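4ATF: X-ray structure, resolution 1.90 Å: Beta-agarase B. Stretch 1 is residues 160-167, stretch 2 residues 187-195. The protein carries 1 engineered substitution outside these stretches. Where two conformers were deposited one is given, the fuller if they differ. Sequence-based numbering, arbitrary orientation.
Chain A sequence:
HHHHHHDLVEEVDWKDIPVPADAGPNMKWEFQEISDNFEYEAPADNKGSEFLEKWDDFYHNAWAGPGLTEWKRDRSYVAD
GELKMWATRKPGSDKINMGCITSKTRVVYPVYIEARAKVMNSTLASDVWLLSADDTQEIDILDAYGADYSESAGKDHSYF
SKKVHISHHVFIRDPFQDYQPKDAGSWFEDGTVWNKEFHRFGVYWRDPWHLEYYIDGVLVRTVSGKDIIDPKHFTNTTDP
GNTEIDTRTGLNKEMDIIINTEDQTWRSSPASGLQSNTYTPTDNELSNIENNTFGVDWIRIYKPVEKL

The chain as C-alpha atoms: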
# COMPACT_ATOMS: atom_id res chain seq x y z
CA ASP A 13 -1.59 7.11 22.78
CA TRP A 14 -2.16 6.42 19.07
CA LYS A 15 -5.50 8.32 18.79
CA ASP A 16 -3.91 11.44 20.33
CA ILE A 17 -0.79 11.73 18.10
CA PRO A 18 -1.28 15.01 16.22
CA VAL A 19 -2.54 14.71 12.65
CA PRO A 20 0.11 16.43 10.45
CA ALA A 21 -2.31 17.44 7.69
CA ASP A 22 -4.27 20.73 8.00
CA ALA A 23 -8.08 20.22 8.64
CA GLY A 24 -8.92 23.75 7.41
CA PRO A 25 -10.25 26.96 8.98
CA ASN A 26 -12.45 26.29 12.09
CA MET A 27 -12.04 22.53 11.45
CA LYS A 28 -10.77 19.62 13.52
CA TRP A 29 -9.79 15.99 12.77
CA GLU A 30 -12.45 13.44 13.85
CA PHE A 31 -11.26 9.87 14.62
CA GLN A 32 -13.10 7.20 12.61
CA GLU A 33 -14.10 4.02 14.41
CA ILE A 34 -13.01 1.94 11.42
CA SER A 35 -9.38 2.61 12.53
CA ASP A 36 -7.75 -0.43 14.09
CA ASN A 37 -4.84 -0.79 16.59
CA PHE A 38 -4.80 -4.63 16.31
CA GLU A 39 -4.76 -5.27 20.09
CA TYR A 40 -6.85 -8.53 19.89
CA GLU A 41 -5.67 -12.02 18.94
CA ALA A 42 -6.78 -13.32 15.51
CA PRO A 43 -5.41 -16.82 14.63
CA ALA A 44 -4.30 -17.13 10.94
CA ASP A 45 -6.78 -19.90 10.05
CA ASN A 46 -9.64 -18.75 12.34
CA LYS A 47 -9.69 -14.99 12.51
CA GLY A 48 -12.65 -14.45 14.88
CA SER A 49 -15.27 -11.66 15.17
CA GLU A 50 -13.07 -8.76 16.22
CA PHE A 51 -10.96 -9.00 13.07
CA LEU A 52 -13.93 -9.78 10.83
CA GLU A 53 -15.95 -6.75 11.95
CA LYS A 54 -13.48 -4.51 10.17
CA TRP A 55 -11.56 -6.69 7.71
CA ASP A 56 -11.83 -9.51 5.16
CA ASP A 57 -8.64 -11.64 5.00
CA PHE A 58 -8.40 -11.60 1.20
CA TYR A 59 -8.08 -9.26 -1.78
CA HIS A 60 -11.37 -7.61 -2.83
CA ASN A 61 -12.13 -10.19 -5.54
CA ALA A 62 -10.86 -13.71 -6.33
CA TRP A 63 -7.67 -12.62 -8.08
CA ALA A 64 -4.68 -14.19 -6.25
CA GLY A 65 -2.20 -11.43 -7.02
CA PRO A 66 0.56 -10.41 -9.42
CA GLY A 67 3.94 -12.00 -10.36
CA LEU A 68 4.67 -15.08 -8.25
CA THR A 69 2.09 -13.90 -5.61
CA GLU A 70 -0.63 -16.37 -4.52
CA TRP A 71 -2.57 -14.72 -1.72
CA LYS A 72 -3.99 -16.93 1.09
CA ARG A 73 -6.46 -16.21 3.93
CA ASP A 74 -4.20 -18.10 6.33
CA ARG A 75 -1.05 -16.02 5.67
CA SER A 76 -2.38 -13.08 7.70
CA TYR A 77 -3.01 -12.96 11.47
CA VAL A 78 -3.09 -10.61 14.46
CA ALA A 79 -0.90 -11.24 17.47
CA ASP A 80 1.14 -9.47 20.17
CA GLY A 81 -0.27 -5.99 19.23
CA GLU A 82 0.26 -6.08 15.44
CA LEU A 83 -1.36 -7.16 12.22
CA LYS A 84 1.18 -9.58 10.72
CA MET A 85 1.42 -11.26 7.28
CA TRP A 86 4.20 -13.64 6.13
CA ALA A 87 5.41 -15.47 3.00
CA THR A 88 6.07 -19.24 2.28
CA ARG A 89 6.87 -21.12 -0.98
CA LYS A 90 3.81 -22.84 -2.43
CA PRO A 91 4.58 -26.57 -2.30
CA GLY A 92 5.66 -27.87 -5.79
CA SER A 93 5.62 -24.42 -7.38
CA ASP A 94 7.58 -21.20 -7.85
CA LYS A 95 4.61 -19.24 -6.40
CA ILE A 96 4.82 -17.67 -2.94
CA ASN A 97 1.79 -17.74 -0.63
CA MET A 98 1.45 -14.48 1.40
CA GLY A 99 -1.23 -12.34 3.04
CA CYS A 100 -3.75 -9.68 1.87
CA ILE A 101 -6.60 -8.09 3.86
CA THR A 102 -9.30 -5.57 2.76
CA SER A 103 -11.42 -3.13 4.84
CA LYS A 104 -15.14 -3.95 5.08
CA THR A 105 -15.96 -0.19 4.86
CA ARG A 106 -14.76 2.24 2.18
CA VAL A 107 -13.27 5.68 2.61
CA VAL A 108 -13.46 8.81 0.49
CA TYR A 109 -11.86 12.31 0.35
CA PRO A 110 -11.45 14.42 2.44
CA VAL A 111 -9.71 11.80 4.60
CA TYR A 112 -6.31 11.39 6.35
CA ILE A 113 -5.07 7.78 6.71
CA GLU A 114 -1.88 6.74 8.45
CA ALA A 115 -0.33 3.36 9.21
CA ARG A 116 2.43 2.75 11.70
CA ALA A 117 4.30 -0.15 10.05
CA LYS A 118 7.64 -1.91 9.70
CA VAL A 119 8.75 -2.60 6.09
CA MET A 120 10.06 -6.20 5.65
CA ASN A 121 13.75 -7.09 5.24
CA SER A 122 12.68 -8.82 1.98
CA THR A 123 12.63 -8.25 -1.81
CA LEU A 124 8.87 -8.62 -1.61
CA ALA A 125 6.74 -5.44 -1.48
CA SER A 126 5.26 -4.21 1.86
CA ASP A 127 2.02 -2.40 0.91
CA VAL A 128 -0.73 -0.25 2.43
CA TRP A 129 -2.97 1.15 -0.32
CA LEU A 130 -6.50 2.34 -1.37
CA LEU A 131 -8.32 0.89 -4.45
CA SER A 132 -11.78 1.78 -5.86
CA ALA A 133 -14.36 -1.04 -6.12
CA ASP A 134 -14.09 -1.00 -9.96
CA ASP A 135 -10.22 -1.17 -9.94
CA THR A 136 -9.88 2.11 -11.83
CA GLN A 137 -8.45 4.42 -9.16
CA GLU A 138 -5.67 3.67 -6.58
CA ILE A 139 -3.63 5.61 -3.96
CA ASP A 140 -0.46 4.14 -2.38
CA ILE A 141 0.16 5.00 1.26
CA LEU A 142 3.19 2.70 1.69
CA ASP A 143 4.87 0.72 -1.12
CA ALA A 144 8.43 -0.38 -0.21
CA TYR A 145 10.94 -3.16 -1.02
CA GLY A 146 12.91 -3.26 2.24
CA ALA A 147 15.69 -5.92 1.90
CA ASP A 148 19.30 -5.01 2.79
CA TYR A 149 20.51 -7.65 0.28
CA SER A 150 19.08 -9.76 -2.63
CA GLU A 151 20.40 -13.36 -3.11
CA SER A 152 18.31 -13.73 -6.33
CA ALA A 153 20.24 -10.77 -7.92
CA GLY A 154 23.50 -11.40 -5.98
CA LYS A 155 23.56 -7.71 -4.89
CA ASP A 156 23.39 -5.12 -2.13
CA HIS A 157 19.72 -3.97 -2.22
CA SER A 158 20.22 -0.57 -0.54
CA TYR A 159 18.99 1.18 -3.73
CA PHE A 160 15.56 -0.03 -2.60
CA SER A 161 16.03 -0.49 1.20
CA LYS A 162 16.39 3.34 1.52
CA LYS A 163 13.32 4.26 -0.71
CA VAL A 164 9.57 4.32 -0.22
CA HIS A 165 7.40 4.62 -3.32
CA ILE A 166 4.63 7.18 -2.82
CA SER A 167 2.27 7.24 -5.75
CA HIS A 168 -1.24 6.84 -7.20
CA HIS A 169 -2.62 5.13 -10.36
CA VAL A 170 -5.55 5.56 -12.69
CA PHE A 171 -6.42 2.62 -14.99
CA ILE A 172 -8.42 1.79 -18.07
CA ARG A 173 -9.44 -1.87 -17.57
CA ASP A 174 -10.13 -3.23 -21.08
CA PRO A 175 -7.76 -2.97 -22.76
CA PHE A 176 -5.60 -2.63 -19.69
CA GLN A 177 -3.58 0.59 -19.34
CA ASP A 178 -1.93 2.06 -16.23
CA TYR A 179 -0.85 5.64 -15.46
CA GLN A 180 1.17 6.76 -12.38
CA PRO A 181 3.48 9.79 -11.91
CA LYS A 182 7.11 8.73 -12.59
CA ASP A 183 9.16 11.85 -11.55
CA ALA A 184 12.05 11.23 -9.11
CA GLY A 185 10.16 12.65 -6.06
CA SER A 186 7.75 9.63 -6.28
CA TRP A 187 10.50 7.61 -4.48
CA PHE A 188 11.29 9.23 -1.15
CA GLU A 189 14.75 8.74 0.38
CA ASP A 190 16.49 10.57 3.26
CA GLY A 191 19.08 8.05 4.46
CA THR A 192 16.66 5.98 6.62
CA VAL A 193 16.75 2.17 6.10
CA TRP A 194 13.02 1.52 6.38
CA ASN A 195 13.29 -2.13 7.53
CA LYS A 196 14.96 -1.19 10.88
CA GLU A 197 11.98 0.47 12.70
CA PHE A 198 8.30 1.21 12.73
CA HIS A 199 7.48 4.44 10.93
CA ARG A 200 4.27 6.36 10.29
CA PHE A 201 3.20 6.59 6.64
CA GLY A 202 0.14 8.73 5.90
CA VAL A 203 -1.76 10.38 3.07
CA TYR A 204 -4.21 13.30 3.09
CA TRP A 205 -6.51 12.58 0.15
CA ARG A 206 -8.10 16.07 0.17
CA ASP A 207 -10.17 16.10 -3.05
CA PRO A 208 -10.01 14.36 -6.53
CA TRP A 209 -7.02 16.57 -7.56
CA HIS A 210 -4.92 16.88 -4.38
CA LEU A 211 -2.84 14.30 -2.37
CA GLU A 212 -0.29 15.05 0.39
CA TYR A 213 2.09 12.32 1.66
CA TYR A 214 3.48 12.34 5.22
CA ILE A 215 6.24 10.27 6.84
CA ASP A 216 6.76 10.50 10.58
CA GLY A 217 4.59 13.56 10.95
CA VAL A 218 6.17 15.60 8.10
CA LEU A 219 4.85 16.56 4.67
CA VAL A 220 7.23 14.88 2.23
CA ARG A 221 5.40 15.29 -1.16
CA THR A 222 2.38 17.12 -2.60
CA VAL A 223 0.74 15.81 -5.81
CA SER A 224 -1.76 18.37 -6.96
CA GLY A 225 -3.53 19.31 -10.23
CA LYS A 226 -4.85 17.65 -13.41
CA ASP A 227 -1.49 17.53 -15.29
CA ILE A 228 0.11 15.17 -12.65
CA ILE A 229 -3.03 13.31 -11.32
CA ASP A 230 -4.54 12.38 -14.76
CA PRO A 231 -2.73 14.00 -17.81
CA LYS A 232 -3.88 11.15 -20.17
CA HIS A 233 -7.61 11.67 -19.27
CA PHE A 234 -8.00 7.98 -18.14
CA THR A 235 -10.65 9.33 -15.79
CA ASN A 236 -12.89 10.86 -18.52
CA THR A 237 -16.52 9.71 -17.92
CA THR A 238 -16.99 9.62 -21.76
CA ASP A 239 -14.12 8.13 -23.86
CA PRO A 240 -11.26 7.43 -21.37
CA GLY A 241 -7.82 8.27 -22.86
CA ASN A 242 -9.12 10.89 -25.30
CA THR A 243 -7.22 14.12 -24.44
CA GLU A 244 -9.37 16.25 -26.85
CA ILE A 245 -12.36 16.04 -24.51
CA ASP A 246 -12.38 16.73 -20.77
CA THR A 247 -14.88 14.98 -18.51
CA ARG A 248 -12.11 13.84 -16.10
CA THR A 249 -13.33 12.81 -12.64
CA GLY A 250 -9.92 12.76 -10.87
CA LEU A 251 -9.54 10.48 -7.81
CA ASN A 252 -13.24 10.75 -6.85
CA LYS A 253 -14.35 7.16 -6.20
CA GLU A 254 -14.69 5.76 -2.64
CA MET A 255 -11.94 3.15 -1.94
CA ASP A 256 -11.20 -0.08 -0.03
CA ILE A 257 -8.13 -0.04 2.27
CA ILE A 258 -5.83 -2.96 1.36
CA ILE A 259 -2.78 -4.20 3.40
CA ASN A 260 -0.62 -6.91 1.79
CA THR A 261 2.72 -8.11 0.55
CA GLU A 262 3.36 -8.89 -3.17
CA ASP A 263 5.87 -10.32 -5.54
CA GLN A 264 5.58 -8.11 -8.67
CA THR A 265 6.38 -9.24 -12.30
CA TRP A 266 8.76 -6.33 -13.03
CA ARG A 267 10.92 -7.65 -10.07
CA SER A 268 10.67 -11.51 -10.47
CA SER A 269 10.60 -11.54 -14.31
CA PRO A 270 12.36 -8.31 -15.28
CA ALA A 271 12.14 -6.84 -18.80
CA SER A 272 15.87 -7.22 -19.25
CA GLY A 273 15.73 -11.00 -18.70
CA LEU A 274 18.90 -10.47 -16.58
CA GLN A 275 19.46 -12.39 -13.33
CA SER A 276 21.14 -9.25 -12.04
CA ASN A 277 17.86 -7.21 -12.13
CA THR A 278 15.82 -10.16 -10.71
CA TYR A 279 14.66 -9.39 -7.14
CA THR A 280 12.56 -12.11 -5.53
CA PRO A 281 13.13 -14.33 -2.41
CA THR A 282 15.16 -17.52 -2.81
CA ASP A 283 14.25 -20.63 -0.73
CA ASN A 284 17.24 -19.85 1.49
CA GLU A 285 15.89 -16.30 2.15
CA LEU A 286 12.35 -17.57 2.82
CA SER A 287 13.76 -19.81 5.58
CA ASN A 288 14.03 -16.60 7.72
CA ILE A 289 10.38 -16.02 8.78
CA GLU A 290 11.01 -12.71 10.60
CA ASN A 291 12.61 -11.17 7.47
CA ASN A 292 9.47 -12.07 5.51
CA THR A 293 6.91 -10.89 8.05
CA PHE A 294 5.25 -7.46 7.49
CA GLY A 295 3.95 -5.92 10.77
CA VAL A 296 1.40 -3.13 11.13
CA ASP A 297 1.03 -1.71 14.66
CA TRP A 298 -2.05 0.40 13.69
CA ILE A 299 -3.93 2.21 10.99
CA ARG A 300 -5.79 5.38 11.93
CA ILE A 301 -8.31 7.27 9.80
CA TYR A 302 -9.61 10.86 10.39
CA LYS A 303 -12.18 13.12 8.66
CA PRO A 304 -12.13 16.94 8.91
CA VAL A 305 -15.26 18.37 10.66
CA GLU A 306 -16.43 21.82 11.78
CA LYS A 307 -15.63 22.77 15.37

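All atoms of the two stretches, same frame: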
# COMPACT_ATOMS: atom_id res chain seq x y z
N PHE A 160 16.94 0.08 -3.09
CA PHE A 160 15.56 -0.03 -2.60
C PHE A 160 15.33 0.09 -1.09
O PHE A 160 14.27 0.63 -0.66
CB PHE A 160 15.00 -1.37 -3.10
CG PHE A 160 14.78 -1.37 -4.59
CD1 PHE A 160 13.73 -0.62 -5.15
CD2 PHE A 160 15.67 -2.04 -5.45
CE1 PHE A 160 13.52 -0.62 -6.58
CE2 PHE A 160 15.47 -2.01 -6.89
CZ PHE A 160 14.38 -1.31 -7.43
N SER A 161 16.26 -0.42 -0.28
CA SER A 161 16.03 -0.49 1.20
C SER A 161 15.89 0.94 1.79
O SER A 161 15.31 1.13 2.86
CB SER A 161 17.17 -1.20 1.92
OG SER A 161 18.25 -0.33 2.03
N LYS A 162 16.42 1.95 1.06
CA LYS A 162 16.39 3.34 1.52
C LYS A 162 15.26 4.14 0.85
O LYS A 162 15.19 5.34 1.02
CB LYS A 162 17.74 4.01 1.35
CG LYS A 162 18.85 3.32 2.26
CD LYS A 162 20.23 3.95 2.00
CE LYS A 162 21.18 3.40 3.04
NZ LYS A 162 22.58 3.65 2.71
N LYS A 163 14.39 3.51 0.08
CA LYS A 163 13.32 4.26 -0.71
C LYS A 163 11.92 3.81 -0.35
O LYS A 163 11.69 2.62 -0.11
CB LYS A 163 13.47 4.08 -2.25
CG LYS A 163 14.74 4.76 -2.87
CD LYS A 163 14.75 4.58 -4.38
CE LYS A 163 15.94 5.31 -5.01
NZ LYS A 163 17.27 4.96 -4.38
N VAL A 164 10.98 4.74 -0.23
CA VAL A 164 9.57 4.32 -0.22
C VAL A 164 8.86 4.96 -1.41
O VAL A 164 9.10 6.14 -1.70
CB VAL A 164 8.82 4.60 1.09
CG1 VAL A 164 9.42 3.83 2.23
CG2 VAL A 164 8.72 6.11 1.38
N HIS A 165 8.04 4.17 -2.11
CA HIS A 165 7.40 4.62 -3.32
C HIS A 165 6.06 5.23 -2.93
O HIS A 165 5.27 4.57 -2.32
CB HIS A 165 7.16 3.44 -4.21
CG HIS A 165 6.65 3.81 -5.56
ND1 HIS A 165 5.68 3.08 -6.20
CD2 HIS A 165 6.95 4.85 -6.36
CE1 HIS A 165 5.41 3.66 -7.36
NE2 HIS A 165 6.18 4.73 -7.49
N ILE A 166 5.86 6.50 -3.21
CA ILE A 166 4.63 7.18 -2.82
C ILE A 166 3.92 7.65 -4.06
O ILE A 166 4.32 8.63 -4.63
CB ILE A 166 4.88 8.36 -1.77
CG1 ILE A 166 6.18 9.12 -2.10
CG2 ILE A 166 4.98 7.75 -0.33
CD1 ILE A 166 6.39 10.38 -1.21
N SER A 167 2.83 7.00 -4.41
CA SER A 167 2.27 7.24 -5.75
C SER A 167 0.75 7.02 -5.76
O SER A 167 0.13 6.84 -4.69
CB SER A 167 3.00 6.28 -6.73
OG SER A 167 2.84 6.71 -8.08
N TRP A 187 9.75 8.50 -5.41
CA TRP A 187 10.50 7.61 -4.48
C TRP A 187 11.21 8.46 -3.45
O TRP A 187 12.18 9.17 -3.76
CB TRP A 187 11.55 6.73 -5.25
CG TRP A 187 10.90 5.78 -6.25
CD1 TRP A 187 10.39 6.11 -7.50
CD2 TRP A 187 10.64 4.35 -6.08
NE1 TRP A 187 9.85 4.98 -8.10
CE2 TRP A 187 10.00 3.89 -7.27
CE3 TRP A 187 10.92 3.42 -5.05
CZ2 TRP A 187 9.64 2.53 -7.47
CZ3 TRP A 187 10.59 2.06 -5.24
CH2 TRP A 187 9.94 1.63 -6.45
N PHE A 188 10.71 8.42 -2.22
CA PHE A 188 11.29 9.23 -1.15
C PHE A 188 12.49 8.51 -0.52
O PHE A 188 12.43 7.32 -0.24
CB PHE A 188 10.20 9.50 -0.05
CG PHE A 188 10.72 10.23 1.13
CD1 PHE A 188 10.80 11.64 1.12
CD2 PHE A 188 11.20 9.53 2.26
CE1 PHE A 188 11.37 12.33 2.22
CE2 PHE A 188 11.76 10.24 3.35
CZ PHE A 188 11.83 11.65 3.33
N GLU A 189 13.55 9.26 -0.22
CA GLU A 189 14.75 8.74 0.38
C GLU A 189 15.37 9.84 1.25
O GLU A 189 15.53 10.96 0.76
CB GLU A 189 15.74 8.39 -0.74
CG GLU A 189 17.05 7.80 -0.20
CD GLU A 189 17.92 7.03 -1.24
OE1 GLU A 189 17.47 6.83 -2.38
OE2 GLU A 189 19.06 6.62 -0.87
N ASP A 190 15.73 9.56 2.51
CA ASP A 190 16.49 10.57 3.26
C ASP A 190 17.65 9.96 4.00
O ASP A 190 18.29 10.64 4.80
CB ASP A 190 15.60 11.39 4.22
CG ASP A 190 14.98 10.54 5.34
OD1 ASP A 190 15.28 9.29 5.42
OD2 ASP A 190 14.19 11.14 6.14
N GLY A 191 17.96 8.70 3.74
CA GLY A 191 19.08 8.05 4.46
C GLY A 191 18.56 6.94 5.39
O GLY A 191 19.29 6.00 5.70
N THR A 192 17.30 7.04 5.82
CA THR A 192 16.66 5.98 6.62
C THR A 192 16.57 4.62 5.90
O THR A 192 16.17 4.58 4.71
CB THR A 192 15.21 6.40 6.96
OG1 THR A 192 15.30 7.67 7.59
CG2 THR A 192 14.55 5.43 7.92
N VAL A 193 16.91 3.54 6.61
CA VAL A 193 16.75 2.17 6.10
C VAL A 193 15.46 1.74 6.74
O VAL A 193 15.42 1.51 7.95
CB VAL A 193 17.93 1.19 6.52
CG1 VAL A 193 17.61 -0.22 6.03
CG2 VAL A 193 19.31 1.61 5.90
N TRP A 194 14.41 1.64 5.93
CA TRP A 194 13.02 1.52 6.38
C TRP A 194 12.80 0.25 7.21
O TRP A 194 11.98 0.28 8.15
CB TRP A 194 12.03 1.64 5.18
CG TRP A 194 12.24 3.01 4.57
CD1 TRP A 194 12.90 3.27 3.42
CD2 TRP A 194 11.91 4.29 5.15
NE1 TRP A 194 13.00 4.62 3.22
CE2 TRP A 194 12.42 5.28 4.27
CE3 TRP A 194 11.26 4.69 6.33
CZ2 TRP A 194 12.28 6.66 4.50
CZ3 TRP A 194 11.12 6.06 6.58
CH2 TRP A 194 11.61 7.04 5.65
N ASN A 195 13.54 -0.83 6.87
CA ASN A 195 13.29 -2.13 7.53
C ASN A 195 13.72 -2.18 9.05
O ASN A 195 13.39 -3.13 9.78
CB ASN A 195 13.87 -3.31 6.73
CG ASN A 195 15.39 -3.37 6.79
OD1 ASN A 195 16.06 -3.66 5.78
ND2 ASN A 195 15.94 -3.16 7.96
O HOH W 1 14.38 -1.07 4.24
O HOH W 2 15.83 6.73 3.13

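Stretch 1 leaves the end of a helix and enters a short strand, and stretch 2 runs beside it in the opposite direction, so that the start of one lies near the end of the other. Together they bury 835 Å² of surface.

Phe160 still belongs to the helix. Its CA-to-CB bond points away from stretch 2, yet the ring is long enough for Phe160 CD1 to come within 4.1 Å of Trp187 CZ3, an apolar contact made at the edge of the phenylalanine ring. Its carbonyl accepts a backbone hydrogen bond, Lys163 N to Phe160 O at 3.0 Å.

Ser161 bonds through its carbonyl. Ser161 O accepts hydrogen bonds from Trp194 N (3.2 Å) and water 1 (2.8 Å), which in turn accepts from Asn195 N (2.8 Å), tying the helix end to the 3-10 segment. The short side chain, with Ser161 OG 4.1 Å from Val193 CG1, makes no hydrogen bond to stretch 2.

Lys162 is the first residue to leave helical geometry, and its carbonyl becomes a junction. Lys162 O receives the indole NH of Trp194, NE1 to O 3.2 Å, lying at the edge of that ring, where an indole can donate. Water 2 lies 2.6 Å from Lys162 O and 2.7 Å from Thr192 O, and accepts from Asp190 N (2.9 Å). The aliphatic chain packs too, Lys162 CE 3.9 Å from Val193 CG2.

Lys163 combines both characters of its side chain. Lys163 CB lies 3.8 Å from Trp187 CE3, near the plane of the indole; the chain runs through t at chi2 and chi3, and a p turn at chi4 brings Lys163 NZ to 2.7 Å from Glu189 OE1, in a salt bridge.

Val164 forms the antiparallel hydrogen-bonded pair with Phe188: Val164 N donates to Phe188 O (3.0 Å), and Phe188 N to Val164 O (2.8 Å). A beta-branched residue suits this extended backbone. Val164 CG1 sits almost squarely over the five-membered ring of Trp194, 3.6 Å from the centroid, a CH-pi contact, and Val164 CG2 meets Phe188 CB at 4.0 Å.

His165 faces Trp187 in the neighbouring non-hydrogen-bonded pair, where the side chains share one face of the sheet. The flat imidazole forms an offset stack on the indole six-membered ring, with centroids 4.3 Å apart and planes at 24°; His165 CB adds a CH-pi contact to that ring, while His165 ND1 is hydrogen-bonded elsewhere in the structure.

Ile166 points its CA-to-CB bond sideways, but its branched aliphatic chain is long enough to bring Ile166 CD1 4.1 Å from Phe188 CB, whereas Ser167 lies beyond reach.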